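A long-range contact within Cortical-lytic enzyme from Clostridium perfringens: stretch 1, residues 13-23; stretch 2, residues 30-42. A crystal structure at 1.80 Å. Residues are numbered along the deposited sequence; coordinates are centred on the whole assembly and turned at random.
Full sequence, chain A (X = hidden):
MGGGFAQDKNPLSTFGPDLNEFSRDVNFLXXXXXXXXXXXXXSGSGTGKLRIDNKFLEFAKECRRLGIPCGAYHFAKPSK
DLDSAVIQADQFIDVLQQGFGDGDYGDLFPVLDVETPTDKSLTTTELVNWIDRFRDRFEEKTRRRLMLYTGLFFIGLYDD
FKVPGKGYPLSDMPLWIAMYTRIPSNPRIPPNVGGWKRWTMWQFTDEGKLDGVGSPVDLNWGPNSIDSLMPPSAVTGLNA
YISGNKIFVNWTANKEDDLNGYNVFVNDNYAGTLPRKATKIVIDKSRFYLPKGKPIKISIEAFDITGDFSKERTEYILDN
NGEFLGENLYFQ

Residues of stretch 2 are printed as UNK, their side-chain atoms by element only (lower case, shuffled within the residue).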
# COMPACT_ATOMS: atom_id res chain seq x y z
N SER A 13 -0.68 18.94 -11.60
CA SER A 13 -0.17 17.95 -12.54
C SER A 13 1.26 18.28 -12.94
O SER A 13 1.58 19.42 -13.30
CB SER A 13 -1.05 17.89 -13.79
OG SER A 13 -2.37 17.43 -13.49
N THR A 14 2.12 17.25 -12.93
CA THR A 14 3.46 17.39 -13.47
C THR A 14 3.41 17.44 -15.00
O THR A 14 2.40 17.16 -15.63
CB THR A 14 4.36 16.25 -13.00
OG1 THR A 14 3.75 15.00 -13.30
CG2 THR A 14 4.62 16.35 -11.48
N PHE A 15 4.55 17.78 -15.59
CA PHE A 15 4.61 18.12 -17.00
C PHE A 15 5.98 17.81 -17.56
O PHE A 15 7.00 18.07 -16.91
CB PHE A 15 4.27 19.60 -17.18
CG PHE A 15 4.61 20.14 -18.54
CD1 PHE A 15 3.70 20.10 -19.58
CD2 PHE A 15 5.84 20.71 -18.77
CE1 PHE A 15 4.02 20.59 -20.85
CE2 PHE A 15 6.17 21.21 -20.02
CZ PHE A 15 5.25 21.17 -21.06
N GLY A 16 6.02 17.29 -18.78
CA GLY A 16 7.28 17.06 -19.42
C GLY A 16 7.13 16.50 -20.81
O GLY A 16 6.07 15.95 -21.19
N PRO A 17 8.20 16.59 -21.59
CA PRO A 17 8.18 16.09 -22.96
C PRO A 17 8.57 14.63 -23.05
O PRO A 17 9.17 14.06 -22.14
CB PRO A 17 9.23 16.98 -23.64
CG PRO A 17 10.28 17.13 -22.56
CD PRO A 17 9.47 17.29 -21.29
N ASP A 18 8.25 14.03 -24.20
CA ASP A 18 8.97 12.83 -24.59
C ASP A 18 9.70 13.10 -25.90
O ASP A 18 9.24 13.89 -26.74
CB ASP A 18 8.06 11.58 -24.70
CG ASP A 18 6.89 11.78 -25.64
OD1 ASP A 18 5.85 12.30 -25.19
OD2 ASP A 18 7.01 11.39 -26.82
N LEU A 19 10.87 12.47 -26.02
CA LEU A 19 11.87 12.79 -27.04
C LEU A 19 12.45 11.51 -27.63
O LEU A 19 12.38 10.44 -27.02
CB LEU A 19 13.03 13.61 -26.45
CG LEU A 19 12.73 14.87 -25.63
CD1 LEU A 19 14.01 15.36 -24.93
CD2 LEU A 19 12.14 15.94 -26.50
N ASN A 20 13.02 11.63 -28.82
CA ASN A 20 13.78 10.52 -29.39
C ASN A 20 14.85 11.10 -30.31
O ASN A 20 15.09 12.31 -30.31
CB ASN A 20 12.86 9.52 -30.09
CG ASN A 20 12.09 10.12 -31.26
OD1 ASN A 20 12.52 11.09 -31.91
ND2 ASN A 20 10.92 9.57 -31.52
N GLU A 21 15.51 10.23 -31.07
CA GLU A 21 16.64 10.70 -31.88
C GLU A 21 16.26 11.73 -32.93
O GLU A 21 17.15 12.40 -33.49
CB GLU A 21 17.31 9.50 -32.54
CG GLU A 21 16.49 8.84 -33.61
CD GLU A 21 17.20 7.62 -34.15
OE1 GLU A 21 17.87 7.75 -35.21
OE2 GLU A 21 17.12 6.55 -33.50
N PHE A 22 14.97 11.88 -33.22
CA PHE A 22 14.52 12.85 -34.23
C PHE A 22 14.15 14.18 -33.61
O PHE A 22 13.81 15.12 -34.33
CB PHE A 22 13.35 12.25 -35.04
CG PHE A 22 13.66 10.88 -35.57
CD1 PHE A 22 14.70 10.71 -36.48
CD2 PHE A 22 12.95 9.76 -35.15
CE1 PHE A 22 15.01 9.47 -36.94
CE2 PHE A 22 13.27 8.52 -35.60
CZ PHE A 22 14.29 8.36 -36.51
N SER A 23 14.22 14.29 -32.29
CA SER A 23 13.99 15.57 -31.64
C SER A 23 15.16 16.48 -31.95
O SER A 23 16.32 16.06 -31.81
CB SER A 23 13.86 15.36 -30.14
OG SER A 23 12.78 14.50 -29.87
N UNK A 30 18.07 23.70 -20.31
CA UNK A 30 16.84 24.48 -20.34
C UNK A 30 15.65 23.65 -19.87
O UNK A 30 14.82 24.12 -19.09
o UNK A 30 17.73 25.78 -22.14
c UNK A 30 15.33 25.83 -21.87
c UNK A 30 16.61 24.99 -21.76
N UNK A 31 15.56 22.40 -20.32
CA UNK A 31 14.45 21.55 -19.92
C UNK A 31 14.46 21.27 -18.41
O UNK A 31 13.40 21.04 -17.82
c UNK A 31 14.51 20.24 -20.69
c UNK A 31 14.37 18.96 -22.85
c UNK A 31 12.84 20.91 -22.46
c UNK A 31 14.23 20.33 -22.21
N UNK A 32 15.63 21.25 -17.79
CA UNK A 32 15.70 21.00 -16.35
C UNK A 32 14.92 22.04 -15.58
O UNK A 32 14.47 21.77 -14.45
c UNK A 32 17.16 21.00 -15.89
N UNK A 33 14.75 23.23 -16.15
CA UNK A 33 14.06 24.33 -15.48
C UNK A 33 12.56 24.32 -15.71
O UNK A 33 11.82 24.90 -14.90
n UNK A 33 17.06 23.72 -13.46
c UNK A 33 17.45 25.14 -13.73
c UNK A 33 16.03 25.96 -15.63
c UNK A 33 16.27 26.02 -14.13
c UNK A 33 14.59 25.69 -15.96
N UNK A 34 12.09 23.66 -16.77
CA UNK A 34 10.68 23.72 -17.10
C UNK A 34 9.99 22.36 -17.16
O UNK A 34 8.76 22.34 -17.33
n UNK A 34 11.38 24.69 -20.64
c UNK A 34 11.12 23.86 -19.63
o UNK A 34 11.38 22.64 -19.67
c UNK A 34 10.46 24.50 -18.41
N UNK A 35 10.70 21.26 -17.00
CA UNK A 35 10.12 19.93 -17.11
C UNK A 35 10.31 19.16 -15.81
O UNK A 35 11.41 19.15 -15.25
o UNK A 35 10.60 19.85 -19.49
c UNK A 35 10.76 19.16 -18.27
N UNK A 36 9.24 18.52 -15.34
CA UNK A 36 9.34 17.66 -14.16
C UNK A 36 9.95 16.31 -14.48
O UNK A 36 10.49 15.64 -13.58
o UNK A 36 6.31 19.13 -13.65
c UNK A 36 7.96 17.44 -13.55
c UNK A 36 7.32 18.73 -13.08
o UNK A 36 7.83 19.34 -12.11
N UNK A 37 9.86 15.89 -15.73
CA UNK A 37 10.36 14.59 -16.15
C UNK A 37 10.60 14.67 -17.64
O UNK A 37 10.06 15.55 -18.32
c UNK A 37 7.99 13.67 -16.45
c UNK A 37 6.96 14.22 -15.71
c UNK A 37 7.75 13.36 -17.79
c UNK A 37 5.72 14.43 -16.28
c UNK A 37 9.36 13.46 -15.83
c UNK A 37 6.52 13.58 -18.36
c UNK A 37 5.49 14.10 -17.61
N UNK A 38 11.43 13.75 -18.14
CA UNK A 38 11.62 13.58 -19.58
C UNK A 38 11.57 12.09 -19.91
O UNK A 38 12.32 11.29 -19.32
c UNK A 38 12.96 14.17 -20.09
c UNK A 38 13.00 15.68 -19.88
c UNK A 38 14.37 16.25 -20.11
c UNK A 38 13.16 13.83 -21.57
N UNK A 39 10.76 11.73 -20.90
CA UNK A 39 10.79 10.39 -21.49
C UNK A 39 11.58 10.37 -22.80
O UNK A 39 11.52 11.32 -23.58
c UNK A 39 9.38 9.87 -21.75
o UNK A 39 7.53 6.66 -17.43
c UNK A 39 7.51 8.64 -18.67
c UNK A 39 8.01 7.39 -18.50
c UNK A 39 8.94 6.89 -19.41
c UNK A 39 7.95 9.44 -19.72
c UNK A 39 9.39 7.69 -20.44
c UNK A 39 8.89 8.98 -20.62
N UNK A 40 12.37 9.31 -22.99
CA UNK A 40 13.21 9.08 -24.16
C UNK A 40 12.85 7.76 -24.81
O UNK A 40 12.52 6.79 -24.12
c UNK A 40 15.25 10.12 -22.87
c UNK A 40 16.66 9.75 -22.40
c UNK A 40 15.19 11.45 -23.59
c UNK A 40 14.70 9.01 -23.79
N UNK A 41 12.93 7.69 -26.13
CA UNK A 41 12.95 6.39 -26.77
C UNK A 41 14.26 5.69 -26.47
O UNK A 41 15.35 6.22 -26.73
c UNK A 41 12.68 5.10 -28.95
c UNK A 41 12.75 6.50 -28.29
c UNK A 41 13.18 5.60 -32.63
n UNK A 41 14.19 6.06 -33.37
n UNK A 41 12.12 5.04 -33.21
c UNK A 41 12.21 5.16 -30.41
n UNK A 41 13.23 5.68 -31.30
N UNK A 42 14.16 4.49 -25.94
CA UNK A 42 15.32 3.62 -25.78
C UNK A 42 15.55 2.79 -27.02
O UNK A 42 16.68 2.68 -27.49
c UNK A 42 15.15 2.69 -24.58

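Position 30 carries one carbon bearing one oxygen and one carbon, out of reach of stretch 1: Thr30. Position 31 has four carbons forked at the second, and one tip lies 4.2 Å from Leu19 CD1; this is Leu31, whose CD1 is that tip, reaching from the helix toward the strand. A single carbon at position 32 makes Ala32, and four carbons in a row ending in nitrogen make position 33 Lys33; neither touches stretch 1.

Position 34 has two carbons, the second carrying two further atoms, one oxygen and one nitrogen: Asn34. Its backbone O sits 3.6 Å from Phe15 CD2, at the ring edge. Position 35 holds one carbon, then one oxygen 3.3 Å from Pro17 CD: Ser35, whose OG donates to Asn34 OD1 at 2.9 Å.

At position 36 two carbons end in two oxygens, one of them accepting from Phe15 N at 2.9 Å. This is Asp36, and the acceptor is OD2. Its backbone N returns a bond to Phe15 O at 2.8 Å, so one residue answers both polar groups of Phe15.

Position 37 shows one carbon and a six-carbon ring with no oxygen, hence Phe37. Gly16 CA stands 4.0 Å from the ring centroid, over the face. Glycine matters here: an ideal CB on Gly16 would fall 2.0 Å from Phe37 O, a clash.

Position 38 has four carbons forked at the first, one arm two carbons long: Ile38, its CG2 3.8 Å from Leu19 CD1 and its CG1 4.1 Å from Pro17 CG. Position 39 bears a six-carbon ring with one oxygen, Tyr39; its CB lies 3.7 Å from Asp18 CB, on the same sheet face. Four carbons forked at the second identify position 40 as Leu40, with CD2 4.2 Å from Leu19 CB.

Position 41 runs three carbons, a nitrogen, then a carbon carrying two more nitrogens: Arg41. Its NH2 forms a salt bridge with Glu21 OE2 at 3.0 Å, while its CB packs 3.5 Å from Asn20 CB. Position 42, one carbon out of reach, is Ala42.

The contact works as a parallel strand pair, with axes 9° apart. Tyr39 N donates to Pro17 O (3.1 Å), Leu19 N to Tyr39 O (2.8 Å) and Arg41 N to Leu19 O (2.9 Å), fixing the register. Leu19 and Leu40 share one face, where Leu19 also meets Leu31 from the helix. Asp36 and Arg41 add side-chain polar bonds near the two ends of this ladder, supplementing its backbone pairing and apolar packing.

Stretch 2, residues 30-42: TLAKNSDFIYLRA
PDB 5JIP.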